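PDB 3LE2: serpin-ZX from Arabidopsis thaliana, which inhibits the cysteine protease metacaspase-9 by covalent trapping after cleavage of its reactive center loop, and limits the death-promoting protease RD21A during infection by a necrotrophic fungus. Local coordinates for residues L44-A49 with L167-A172; N13-N18 with F62-S67; N292-L297 with S301-E306; S76-A81 with N377-V382. All coordinates share one frame; numbering follows the deposited sequence. Where two conformers were deposited one is given.

Interaction 1 (L44-A49 with L167-A172); sequences LSIIAA and LIFANA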
# COMPACT_ATOMS: atom_id res chain seq x y z
N LEU A 44 1.17 -12.02 -5.85
CA LEU A 44 0.46 -12.56 -7.01
C LEU A 44 1.43 -12.92 -8.15
O LEU A 44 1.22 -13.91 -8.84
CB LEU A 44 -0.64 -11.61 -7.47
CG LEU A 44 -1.78 -11.41 -6.46
CD1 LEU A 44 -2.73 -10.31 -6.91
CD2 LEU A 44 -2.55 -12.71 -6.22
N SER A 45 2.48 -12.12 -8.32
CA SER A 45 3.55 -12.44 -9.28
C SER A 45 4.28 -13.74 -8.91
O SER A 45 4.57 -14.56 -9.78
CB SER A 45 4.55 -11.29 -9.38
OG SER A 45 3.93 -10.09 -9.79
N ILE A 46 4.57 -13.92 -7.63
CA ILE A 46 5.15 -15.17 -7.14
C ILE A 46 4.23 -16.37 -7.41
O ILE A 46 4.68 -17.43 -7.82
CB ILE A 46 5.46 -15.06 -5.64
CG1 ILE A 46 6.60 -14.05 -5.43
CG2 ILE A 46 5.85 -16.41 -5.08
CD1 ILE A 46 6.86 -13.72 -3.98
N ILE A 47 2.93 -16.19 -7.22
CA ILE A 47 1.98 -17.26 -7.45
C ILE A 47 1.84 -17.58 -8.94
O ILE A 47 1.74 -18.74 -9.33
CB ILE A 47 0.60 -16.89 -6.90
CG1 ILE A 47 0.67 -16.72 -5.39
CG2 ILE A 47 -0.44 -17.93 -7.31
CD1 ILE A 47 -0.57 -16.09 -4.79
N ALA A 48 1.82 -16.54 -9.77
CA ALA A 48 1.72 -16.76 -11.19
C ALA A 48 2.89 -17.63 -11.64
O ALA A 48 2.73 -18.54 -12.45
CB ALA A 48 1.72 -15.42 -11.94
N ALA A 49 4.06 -17.36 -11.07
CA ALA A 49 5.30 -18.01 -11.48
C ALA A 49 5.29 -19.51 -11.17
O ALA A 49 6.01 -20.28 -11.81
CB ALA A 49 6.49 -17.33 -10.84
N LEU A 167 -0.80 -23.91 2.05
CA LEU A 167 0.10 -22.93 1.45
C LEU A 167 -0.28 -21.50 1.80
O LEU A 167 -1.40 -21.05 1.52
CB LEU A 167 0.14 -23.09 -0.08
CG LEU A 167 0.97 -22.08 -0.86
CD1 LEU A 167 2.46 -22.18 -0.56
CD2 LEU A 167 0.72 -22.26 -2.34
N ILE A 168 0.65 -20.78 2.42
CA ILE A 168 0.41 -19.39 2.80
C ILE A 168 1.52 -18.46 2.34
O ILE A 168 2.67 -18.87 2.13
CB ILE A 168 0.26 -19.24 4.33
CG1 ILE A 168 1.58 -19.54 5.03
CG2 ILE A 168 -0.89 -20.10 4.84
CD1 ILE A 168 1.60 -19.24 6.51
N PHE A 169 1.16 -17.19 2.18
CA PHE A 169 2.15 -16.16 1.93
C PHE A 169 2.04 -15.14 3.04
O PHE A 169 0.95 -14.80 3.49
CB PHE A 169 1.91 -15.54 0.56
CG PHE A 169 2.19 -16.48 -0.57
CD1 PHE A 169 3.47 -16.60 -1.09
CD2 PHE A 169 1.18 -17.29 -1.07
CE1 PHE A 169 3.73 -17.49 -2.12
CE2 PHE A 169 1.44 -18.17 -2.10
CZ PHE A 169 2.71 -18.27 -2.62
N ALA A 170 3.17 -14.66 3.53
CA ALA A 170 3.15 -13.64 4.55
C ALA A 170 3.95 -12.49 4.03
O ALA A 170 5.10 -12.65 3.63
CB ALA A 170 3.71 -14.16 5.87
N ASN A 171 3.33 -11.31 4.02
CA ASN A 171 3.95 -10.14 3.44
C ASN A 171 3.71 -8.91 4.30
O ASN A 171 2.61 -8.71 4.82
CB ASN A 171 3.45 -9.94 2.01
CG ASN A 171 4.12 -8.76 1.32
OD1 ASN A 171 3.97 -7.62 1.76
ND2 ASN A 171 4.86 -9.04 0.25
N ALA A 172 4.73 -8.09 4.45
CA ALA A 172 4.59 -6.87 5.24
C ALA A 172 5.43 -5.76 4.63
O ALA A 172 6.48 -6.00 4.05
CB ALA A 172 5.01 -7.12 6.69
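Two isoleucines from consecutive positions of a helix, Ile46 and Ile47, both approach the ring of Phe169 on a strand from one side of its plane, one at each CE corner, and the contact consists of nothing but carbon against carbon. Ile46 touches with its branch methyl, CG2, which lies 3.8 Å from Phe169 CE1. Ile47 uses its longer arm instead: Ile47 CG1 is 3.7 Å from Phe169 CE2 and nearly as close to CZ, while Ile47 CD1 adds a looser contact at 4.0 Å from Phe169 CE2. Both isoleucines meet the ring obliquely. The difference in touching branch follows from helix geometry, since the two residues have nearly the same chi1 (-67° and -63°) but stand about a third of a turn apart.

Hydrogen bonding across the pair is absent, and the backbones stay apart, with Ile47 CA 9.4 Å from Phe169 CA. Polar bonding serves the helix and the sheet separately: Ala48 N bonds to Leu44 O at 2.9 Å, and Phe169 pairs by backbone with Asn326 and Phe328 of strand 326-335.

All three touching residues are buried. Helix 37-49 packs here against strand 167-176, a strand of the large central β-sheet of the serpin fold, flanked in that sheet by strands 93-103 and 326-335; Ile46 also reaches Asn98 of the former, and Ile47 rests on Ile59 of helix 54-63.

Interaction 2 (N13-N18 with F62-S67); sequences NQVSMN and FLKFSS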
# COMPACT_ATOMS: atom_id res chain seq x y z
N ASN A 13 -2.70 0.42 -11.02
CA ASN A 13 -3.09 1.33 -9.95
C ASN A 13 -4.60 1.51 -9.89
O ASN A 13 -5.16 1.72 -8.82
CB ASN A 13 -2.39 2.68 -10.10
CG ASN A 13 -0.88 2.58 -9.89
OD1 ASN A 13 -0.38 1.62 -9.31
ND2 ASN A 13 -0.16 3.58 -10.38
N GLN A 14 -5.26 1.44 -11.05
CA GLN A 14 -6.72 1.54 -11.10
C GLN A 14 -7.36 0.32 -10.45
O GLN A 14 -8.27 0.43 -9.63
CB GLN A 14 -7.24 1.68 -12.53
CG GLN A 14 -8.74 1.39 -12.66
CD GLN A 14 -9.31 1.66 -14.04
OE1 GLN A 14 -8.58 1.71 -15.04
NE2 GLN A 14 -10.62 1.83 -14.12
N VAL A 15 -6.89 -0.86 -10.84
CA VAL A 15 -7.34 -2.11 -10.24
C VAL A 15 -7.08 -2.07 -8.73
O VAL A 15 -7.90 -2.52 -7.92
CB VAL A 15 -6.57 -3.29 -10.85
CG1 VAL A 15 -6.81 -4.56 -10.06
CG2 VAL A 15 -6.95 -3.47 -12.34
N SER A 16 -5.93 -1.50 -8.35
CA SER A 16 -5.58 -1.37 -6.94
C SER A 16 -6.61 -0.54 -6.15
O SER A 16 -6.92 -0.84 -5.00
CB SER A 16 -4.16 -0.80 -6.78
OG SER A 16 -3.17 -1.77 -7.07
N MET A 17 -7.13 0.52 -6.77
CA MET A 17 -8.15 1.33 -6.10
C MET A 17 -9.43 0.53 -5.91
O MET A 17 -10.12 0.67 -4.90
CB MET A 17 -8.45 2.61 -6.88
CG MET A 17 -7.28 3.57 -6.98
SD MET A 17 -6.60 4.05 -5.38
CE MET A 17 -7.95 4.91 -4.63
N ASN A 18 -9.76 -0.32 -6.88
CA ASN A 18 -10.93 -1.17 -6.73
C ASN A 18 -10.69 -2.22 -5.63
O ASN A 18 -11.57 -2.53 -4.83
CB ASN A 18 -11.30 -1.82 -8.07
CG ASN A 18 -12.69 -2.44 -8.05
OD1 ASN A 18 -13.55 -2.06 -7.25
ND2 ASN A 18 -12.91 -3.40 -8.93
N PHE A 62 -4.88 -10.08 -14.47
CA PHE A 62 -5.19 -9.26 -13.31
C PHE A 62 -4.08 -8.24 -13.07
O PHE A 62 -4.33 -7.12 -12.62
CB PHE A 62 -5.37 -10.13 -12.07
CG PHE A 62 -5.72 -9.36 -10.82
CD1 PHE A 62 -7.05 -9.11 -10.50
CD2 PHE A 62 -4.73 -8.89 -9.98
CE1 PHE A 62 -7.38 -8.40 -9.35
CE2 PHE A 62 -5.05 -8.18 -8.82
CZ PHE A 62 -6.38 -7.93 -8.51
N LEU A 63 -2.86 -8.63 -13.41
CA LEU A 63 -1.69 -7.85 -13.07
C LEU A 63 -1.21 -6.98 -14.22
O LEU A 63 -0.28 -6.18 -14.05
CB LEU A 63 -0.56 -8.79 -12.61
CG LEU A 63 -0.77 -9.42 -11.24
CD1 LEU A 63 0.33 -10.44 -10.95
CD2 LEU A 63 -0.85 -8.33 -10.16
N LYS A 64 -1.83 -7.16 -15.40
CA LYS A 64 -1.62 -6.30 -16.58
C LYS A 64 -0.27 -6.48 -17.25
O LYS A 64 0.33 -5.52 -17.73
CB LYS A 64 -1.84 -4.81 -16.25
CG LYS A 64 -3.11 -4.51 -15.44
CD LYS A 64 -4.37 -5.00 -16.15
CE LYS A 64 -5.60 -4.78 -15.27
NZ LYS A 64 -6.85 -5.36 -15.81
N PHE A 65 0.22 -7.71 -17.25
CA PHE A 65 1.47 -8.04 -17.93
C PHE A 65 1.21 -9.31 -18.69
O PHE A 65 0.38 -10.12 -18.27
CB PHE A 65 2.61 -8.25 -16.92
CG PHE A 65 3.17 -6.97 -16.34
CD1 PHE A 65 4.25 -6.33 -16.94
CD2 PHE A 65 2.61 -6.42 -15.21
CE1 PHE A 65 4.77 -5.16 -16.40
CE2 PHE A 65 3.13 -5.24 -14.67
CZ PHE A 65 4.21 -4.61 -15.27
N SER A 66 1.93 -9.50 -19.79
CA SER A 66 1.65 -10.60 -20.71
C SER A 66 2.27 -11.94 -20.32
O SER A 66 1.71 -12.99 -20.63
CB SER A 66 2.06 -10.23 -22.13
OG SER A 66 1.10 -9.37 -22.72
N SER A 67 3.42 -11.92 -19.64
CA SER A 67 4.09 -13.16 -19.26
C SER A 67 4.66 -13.14 -17.85
O SER A 67 4.86 -12.08 -17.25
CB SER A 67 5.21 -13.50 -20.25
OG SER A 67 6.34 -12.66 -20.06
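The phenyl ring of Phe62 receives Val15 over one face: the methyl carbon CG1 of Val15 sits 4.2 Å from the centroid of the Phe62 ring and 28° off its normal, a CH-pi contact displaced from the middle. The displacement is toward the outer end, where Val15 CG1 lies 3.7 Å from Phe62 CZ and 3.9 Å from Phe62 CE1. On the other side of the ring plane from Val15, and offset from the centre, Leu44 CD1 of helix 37-49 meets CE2 and Leu294 CD2 meets CZ. With CG opposite the backbone N (chi1 -179°), Phe62 carries its ring nearer to helix 5-25 than its CB direction alone would bring it.

Val15 divides its two methyls between two partners. While CG1 takes the ring, CG2 meets the aliphatic end of Lys64 tip to tip, with Val15 CG2 3.5 Å from Lys64 CE, tighter than ordinary van der Waals spacing. The lysine chain bends at chi2 (-57°) before extending, which brings its end alongside the last helical turn; there NZ makes a weak hydrogen bond to Ser61 O. The ammonium therefore has a polar partner even though the neighbouring methylene packs on valine.

Lys64 is the first residue beyond helix 54-63 to leave helical geometry, with positive phi. This is the packing of a helix C-terminus and its exit turn on a neighbouring helix, here 5-25, at the surface of the helical part of a serpin.

Interaction 3 (N292-L297 with S301-E306); sequences NVLKGL and SPFSGE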
# COMPACT_ATOMS: atom_id res chain seq x y z
N ASN A 292 -9.80 -13.61 0.30
CA ASN A 292 -11.21 -13.37 0.03
C ASN A 292 -11.54 -12.15 -0.83
O ASN A 292 -12.35 -12.27 -1.75
CB ASN A 292 -12.02 -13.35 1.33
CG ASN A 292 -12.32 -14.76 1.88
OD1 ASN A 292 -12.02 -15.78 1.24
ND2 ASN A 292 -12.91 -14.81 3.07
N VAL A 293 -10.94 -10.99 -0.57
CA VAL A 293 -11.28 -9.84 -1.40
C VAL A 293 -10.84 -10.08 -2.83
O VAL A 293 -11.51 -9.62 -3.76
CB VAL A 293 -10.67 -8.48 -0.95
CG1 VAL A 293 -11.10 -8.14 0.45
CG2 VAL A 293 -9.17 -8.49 -1.09
N LEU A 294 -9.72 -10.78 -3.01
CA LEU A 294 -9.24 -11.06 -4.35
C LEU A 294 -10.21 -11.97 -5.10
O LEU A 294 -10.53 -11.70 -6.25
CB LEU A 294 -7.84 -11.66 -4.33
CG LEU A 294 -6.71 -10.66 -4.05
CD1 LEU A 294 -5.44 -11.44 -3.76
CD2 LEU A 294 -6.51 -9.69 -5.21
N LYS A 295 -10.67 -13.04 -4.45
CA LYS A 295 -11.72 -13.88 -5.02
C LYS A 295 -12.92 -13.02 -5.42
O LYS A 295 -13.52 -13.21 -6.48
CB LYS A 295 -12.14 -14.97 -4.03
CG LYS A 295 -11.21 -16.16 -4.05
CD LYS A 295 -11.21 -16.93 -2.75
CE LYS A 295 -12.53 -17.59 -2.49
NZ LYS A 295 -12.39 -18.48 -1.30
N GLY A 296 -13.24 -12.05 -4.57
CA GLY A 296 -14.30 -11.10 -4.85
C GLY A 296 -14.12 -10.33 -6.15
O GLY A 296 -15.09 -10.09 -6.86
N LEU A 297 -12.88 -9.94 -6.45
CA LEU A 297 -12.57 -9.26 -7.72
C LEU A 297 -12.44 -10.24 -8.87
O LEU A 297 -11.97 -9.87 -9.95
CB LEU A 297 -11.28 -8.45 -7.60
CG LEU A 297 -11.32 -7.29 -6.61
CD1 LEU A 297 -9.94 -7.03 -6.03
CD2 LEU A 297 -11.87 -6.06 -7.30
N SER A 301 -8.92 -18.36 -9.27
CA SER A 301 -8.20 -19.59 -9.61
C SER A 301 -7.04 -19.98 -8.68
O SER A 301 -6.85 -21.16 -8.39
CB SER A 301 -7.73 -19.59 -11.08
OG SER A 301 -6.62 -18.73 -11.26
N PRO A 302 -6.26 -19.00 -8.21
CA PRO A 302 -5.18 -19.35 -7.28
C PRO A 302 -5.66 -20.03 -6.00
O PRO A 302 -4.88 -20.76 -5.39
CB PRO A 302 -4.53 -18.00 -6.97
CG PRO A 302 -4.84 -17.16 -8.21
CD PRO A 302 -6.22 -17.57 -8.59
N PHE A 303 -6.91 -19.79 -5.61
CA PHE A 303 -7.46 -20.29 -4.34
C PHE A 303 -8.41 -21.48 -4.50
O PHE A 303 -9.04 -21.92 -3.54
CB PHE A 303 -8.16 -19.14 -3.61
CG PHE A 303 -7.38 -17.87 -3.65
CD1 PHE A 303 -6.37 -17.64 -2.71
CD2 PHE A 303 -7.59 -16.94 -4.65
CE1 PHE A 303 -5.61 -16.48 -2.77
CE2 PHE A 303 -6.84 -15.77 -4.71
CZ PHE A 303 -5.84 -15.54 -3.76
N SER A 304 -8.52 -21.99 -5.72
CA SER A 304 -9.39 -23.12 -6.01
C SER A 304 -8.54 -24.33 -6.35
O SER A 304 -7.50 -24.21 -6.99
CB SER A 304 -10.32 -22.80 -7.17
OG SER A 304 -11.02 -23.95 -7.60
N GLY A 305 -8.99 -25.51 -5.91
CA GLY A 305 -8.27 -26.73 -6.21
C GLY A 305 -8.38 -27.04 -7.68
O GLY A 305 -7.57 -27.79 -8.23
N GLU A 306 -9.38 -26.45 -8.33
CA GLU A 306 -9.71 -26.76 -9.72
C GLU A 306 -8.48 -26.89 -10.63
O GLU A 306 -8.17 -27.99 -11.09
CB GLU A 306 -10.69 -25.73 -10.30
CG GLU A 306 -10.89 -25.88 -11.81
CD GLU A 306 -11.74 -24.78 -12.41
OE1 GLU A 306 -12.72 -24.36 -11.75
OE2 GLU A 306 -11.44 -24.36 -13.55
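The apolar contact is made by the ring of Phe303, which packs against two consecutive residues of helix 291-296, Leu294 and Lys295. Leu294 CD1 approaches the end of the ring, 4.1 Å from Phe303 CZ. Lys295 works along the near part with its methylenes, CG lying 3.8 Å from Phe303 CD2 and CD lying 3.9 Å from Phe303 CB. Both meet the ring obliquely. The lysine thus spans the junction of ring and CB through its aliphatic middle; its chain bends at chi3 (66°), about the bond between the two carbons that touch the phenylalanine. Within its own segment Pro302 lies over one face of Phe303, its CB 3.9 Å above the ring plane and offset toward the rim.

No hydrogen bond crosses between the segments; those within each shape the backbone. Leu297 N bonds to Val293 O at 3.0 Å as the helix finishes, and Ser304 N bonds to Ser301 O at 3.3 Å in the 3-10 turn. After that turn, Ser304 OG accepts from Glu306 N at 3.1 Å with an N-H...O angle of 156°, an ST turn that fixes the path of the loop just beyond Phe303.

Only three residues intervene between the segments, so this is a local fold-back of the loop onto the helix that precedes it. Leu294 continues inward to Leu44 of helix 37-49, whereas Lys295 is exposed. The chemistry implies a graded contact: it depends on hydrophobic cover and shape, buried at the leucine end of the ring, while at the other end a lysine lends its hydrocarbon stem.

Interaction 4 (S76-A81 with N377-V382); sequences SEIVSA and NITGVV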
# COMPACT_ATOMS: atom_id res chain seq x y z
N SER A 76 11.81 -7.33 -9.96
CA SER A 76 13.21 -7.18 -9.57
C SER A 76 13.86 -5.88 -10.04
O SER A 76 14.75 -5.34 -9.38
CB SER A 76 14.04 -8.37 -10.04
OG SER A 76 13.91 -8.55 -11.44
N GLU A 77 13.42 -5.39 -11.20
CA GLU A 77 14.03 -4.19 -11.77
C GLU A 77 13.39 -2.92 -11.21
O GLU A 77 14.07 -1.95 -10.91
CB GLU A 77 13.92 -4.19 -13.30
CG GLU A 77 14.44 -5.45 -13.98
CD GLU A 77 15.77 -5.91 -13.42
OE1 GLU A 77 16.75 -5.15 -13.53
OE2 GLU A 77 15.84 -7.03 -12.87
N ILE A 78 12.06 -2.94 -11.07
CA ILE A 78 11.33 -1.74 -10.67
C ILE A 78 10.81 -1.78 -9.23
O ILE A 78 11.20 -0.96 -8.41
CB ILE A 78 10.17 -1.42 -11.66
CG1 ILE A 78 10.70 -1.37 -13.10
CG2 ILE A 78 9.51 -0.10 -11.29
CD1 ILE A 78 11.76 -0.28 -13.35
N VAL A 79 9.95 -2.75 -8.91
CA VAL A 79 9.30 -2.76 -7.59
C VAL A 79 10.29 -2.85 -6.42
O VAL A 79 10.17 -2.11 -5.45
CB VAL A 79 8.22 -3.86 -7.49
CG1 VAL A 79 7.55 -3.79 -6.13
CG2 VAL A 79 7.19 -3.68 -8.58
N SER A 80 11.27 -3.75 -6.51
CA SER A 80 12.25 -3.87 -5.44
C SER A 80 13.06 -2.58 -5.26
O SER A 80 13.41 -2.21 -4.14
CB SER A 80 13.18 -5.06 -5.66
OG SER A 80 12.48 -6.28 -5.48
N ALA A 81 13.37 -1.90 -6.35
CA ALA A 81 14.11 -0.65 -6.25
C ALA A 81 13.24 0.39 -5.55
O ALA A 81 13.73 1.27 -4.84
CB ALA A 81 14.55 -0.14 -7.63
N ASN A 377 7.00 8.84 -7.16
CA ASN A 377 6.66 9.69 -8.31
C ASN A 377 7.43 9.41 -9.61
O ASN A 377 6.89 9.63 -10.69
CB ASN A 377 6.76 11.18 -7.92
CG ASN A 377 5.69 11.60 -6.87
OD1 ASN A 377 4.48 11.42 -7.08
ND2 ASN A 377 6.14 12.17 -5.75
N ILE A 378 8.67 8.93 -9.52
CA ILE A 378 9.44 8.64 -10.74
C ILE A 378 8.82 7.49 -11.54
O ILE A 378 8.66 7.58 -12.76
CB ILE A 378 10.90 8.25 -10.44
CG1 ILE A 378 11.61 9.28 -9.55
CG2 ILE A 378 11.65 7.98 -11.75
CD1 ILE A 378 11.46 10.70 -9.99
N THR A 379 8.48 6.40 -10.85
CA THR A 379 7.93 5.23 -11.51
C THR A 379 6.40 5.26 -11.54
O THR A 379 5.78 4.50 -12.28
CB THR A 379 8.33 3.95 -10.79
OG1 THR A 379 7.80 3.98 -9.46
CG2 THR A 379 9.85 3.83 -10.70
N GLY A 380 5.81 6.12 -10.72
CA GLY A 380 4.36 6.10 -10.54
C GLY A 380 3.84 4.90 -9.74
O GLY A 380 2.64 4.74 -9.60
N VAL A 381 4.73 4.06 -9.23
CA VAL A 381 4.31 2.91 -8.43
C VAL A 381 3.67 3.35 -7.09
O VAL A 381 4.16 4.26 -6.42
CB VAL A 381 5.50 1.94 -8.19
CG1 VAL A 381 5.21 0.94 -7.05
CG2 VAL A 381 5.87 1.20 -9.48
N VAL A 382 2.57 2.70 -6.71
CA VAL A 382 1.86 3.03 -5.46
C VAL A 382 2.28 2.10 -4.31
O VAL A 382 2.07 0.90 -4.39
CB VAL A 382 0.33 2.92 -5.68
CG1 VAL A 382 -0.44 3.08 -4.36
CG2 VAL A 382 -0.11 3.93 -6.75
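Ile78 and Thr379 point their side chains at one another and run alongside each other with opposite sense, meeting methyl to methyl: Ile78 CG2 lies 4.0 Å from Thr379 CG2. Ile78 CG2 also lies 4.3 Å from Val381 CG2, a looser contact, so this methyl faces both Thr379 and Val381.

Threonine's two branches have different tasks. A chi1 of 62° places OG1 between the backbone N and the carbonyl carbon and turns CG2 toward the helix. Thr379 OG1 accepts from Val381 N at 3.1 Å, with an N-H...O angle of 163°, closing an ST turn around Gly380, whose phi is positive (72°). That nearly straight bond ties together the two residues that Ile78 touches. No hydrogen bond joins the two segments, and Ile78 CA remains 7.8 Å from Thr379 CA.

Ile78 belongs to helix 68-83, at a stretch with a wider pi-type turn over 76-79. The loop opposite connects antiparallel strands 370-376 and 382-388. Val82 of the helix extends the contact to both Thr379 and Val381, and helix 5-25 also touches Val381, through Ile9.

Burial separates the four contacts: interaction 1 is wholly buried, interactions 3 and 4 are partly so, and interaction 2 lies at the surface. None has a hydrogen bond across its segments. Phenylalanine rings receive aliphatic groups in the first three, whereas interaction 4 pairs only aliphatic methyls; lysine methylenes enter interactions 2 and 3, where solvent is closer. Leu44 and Phe62 connect the first three, since Leu44 CD1 lies 3.7 Å from Phe62 CE2 and Leu294 touches both residues. Interaction 4 joins this group through interaction 2, where Asn13 ND2 probably hydrogen-bonds to Gly380 O at 3.1 Å; it stays clear of interactions 1 and 3.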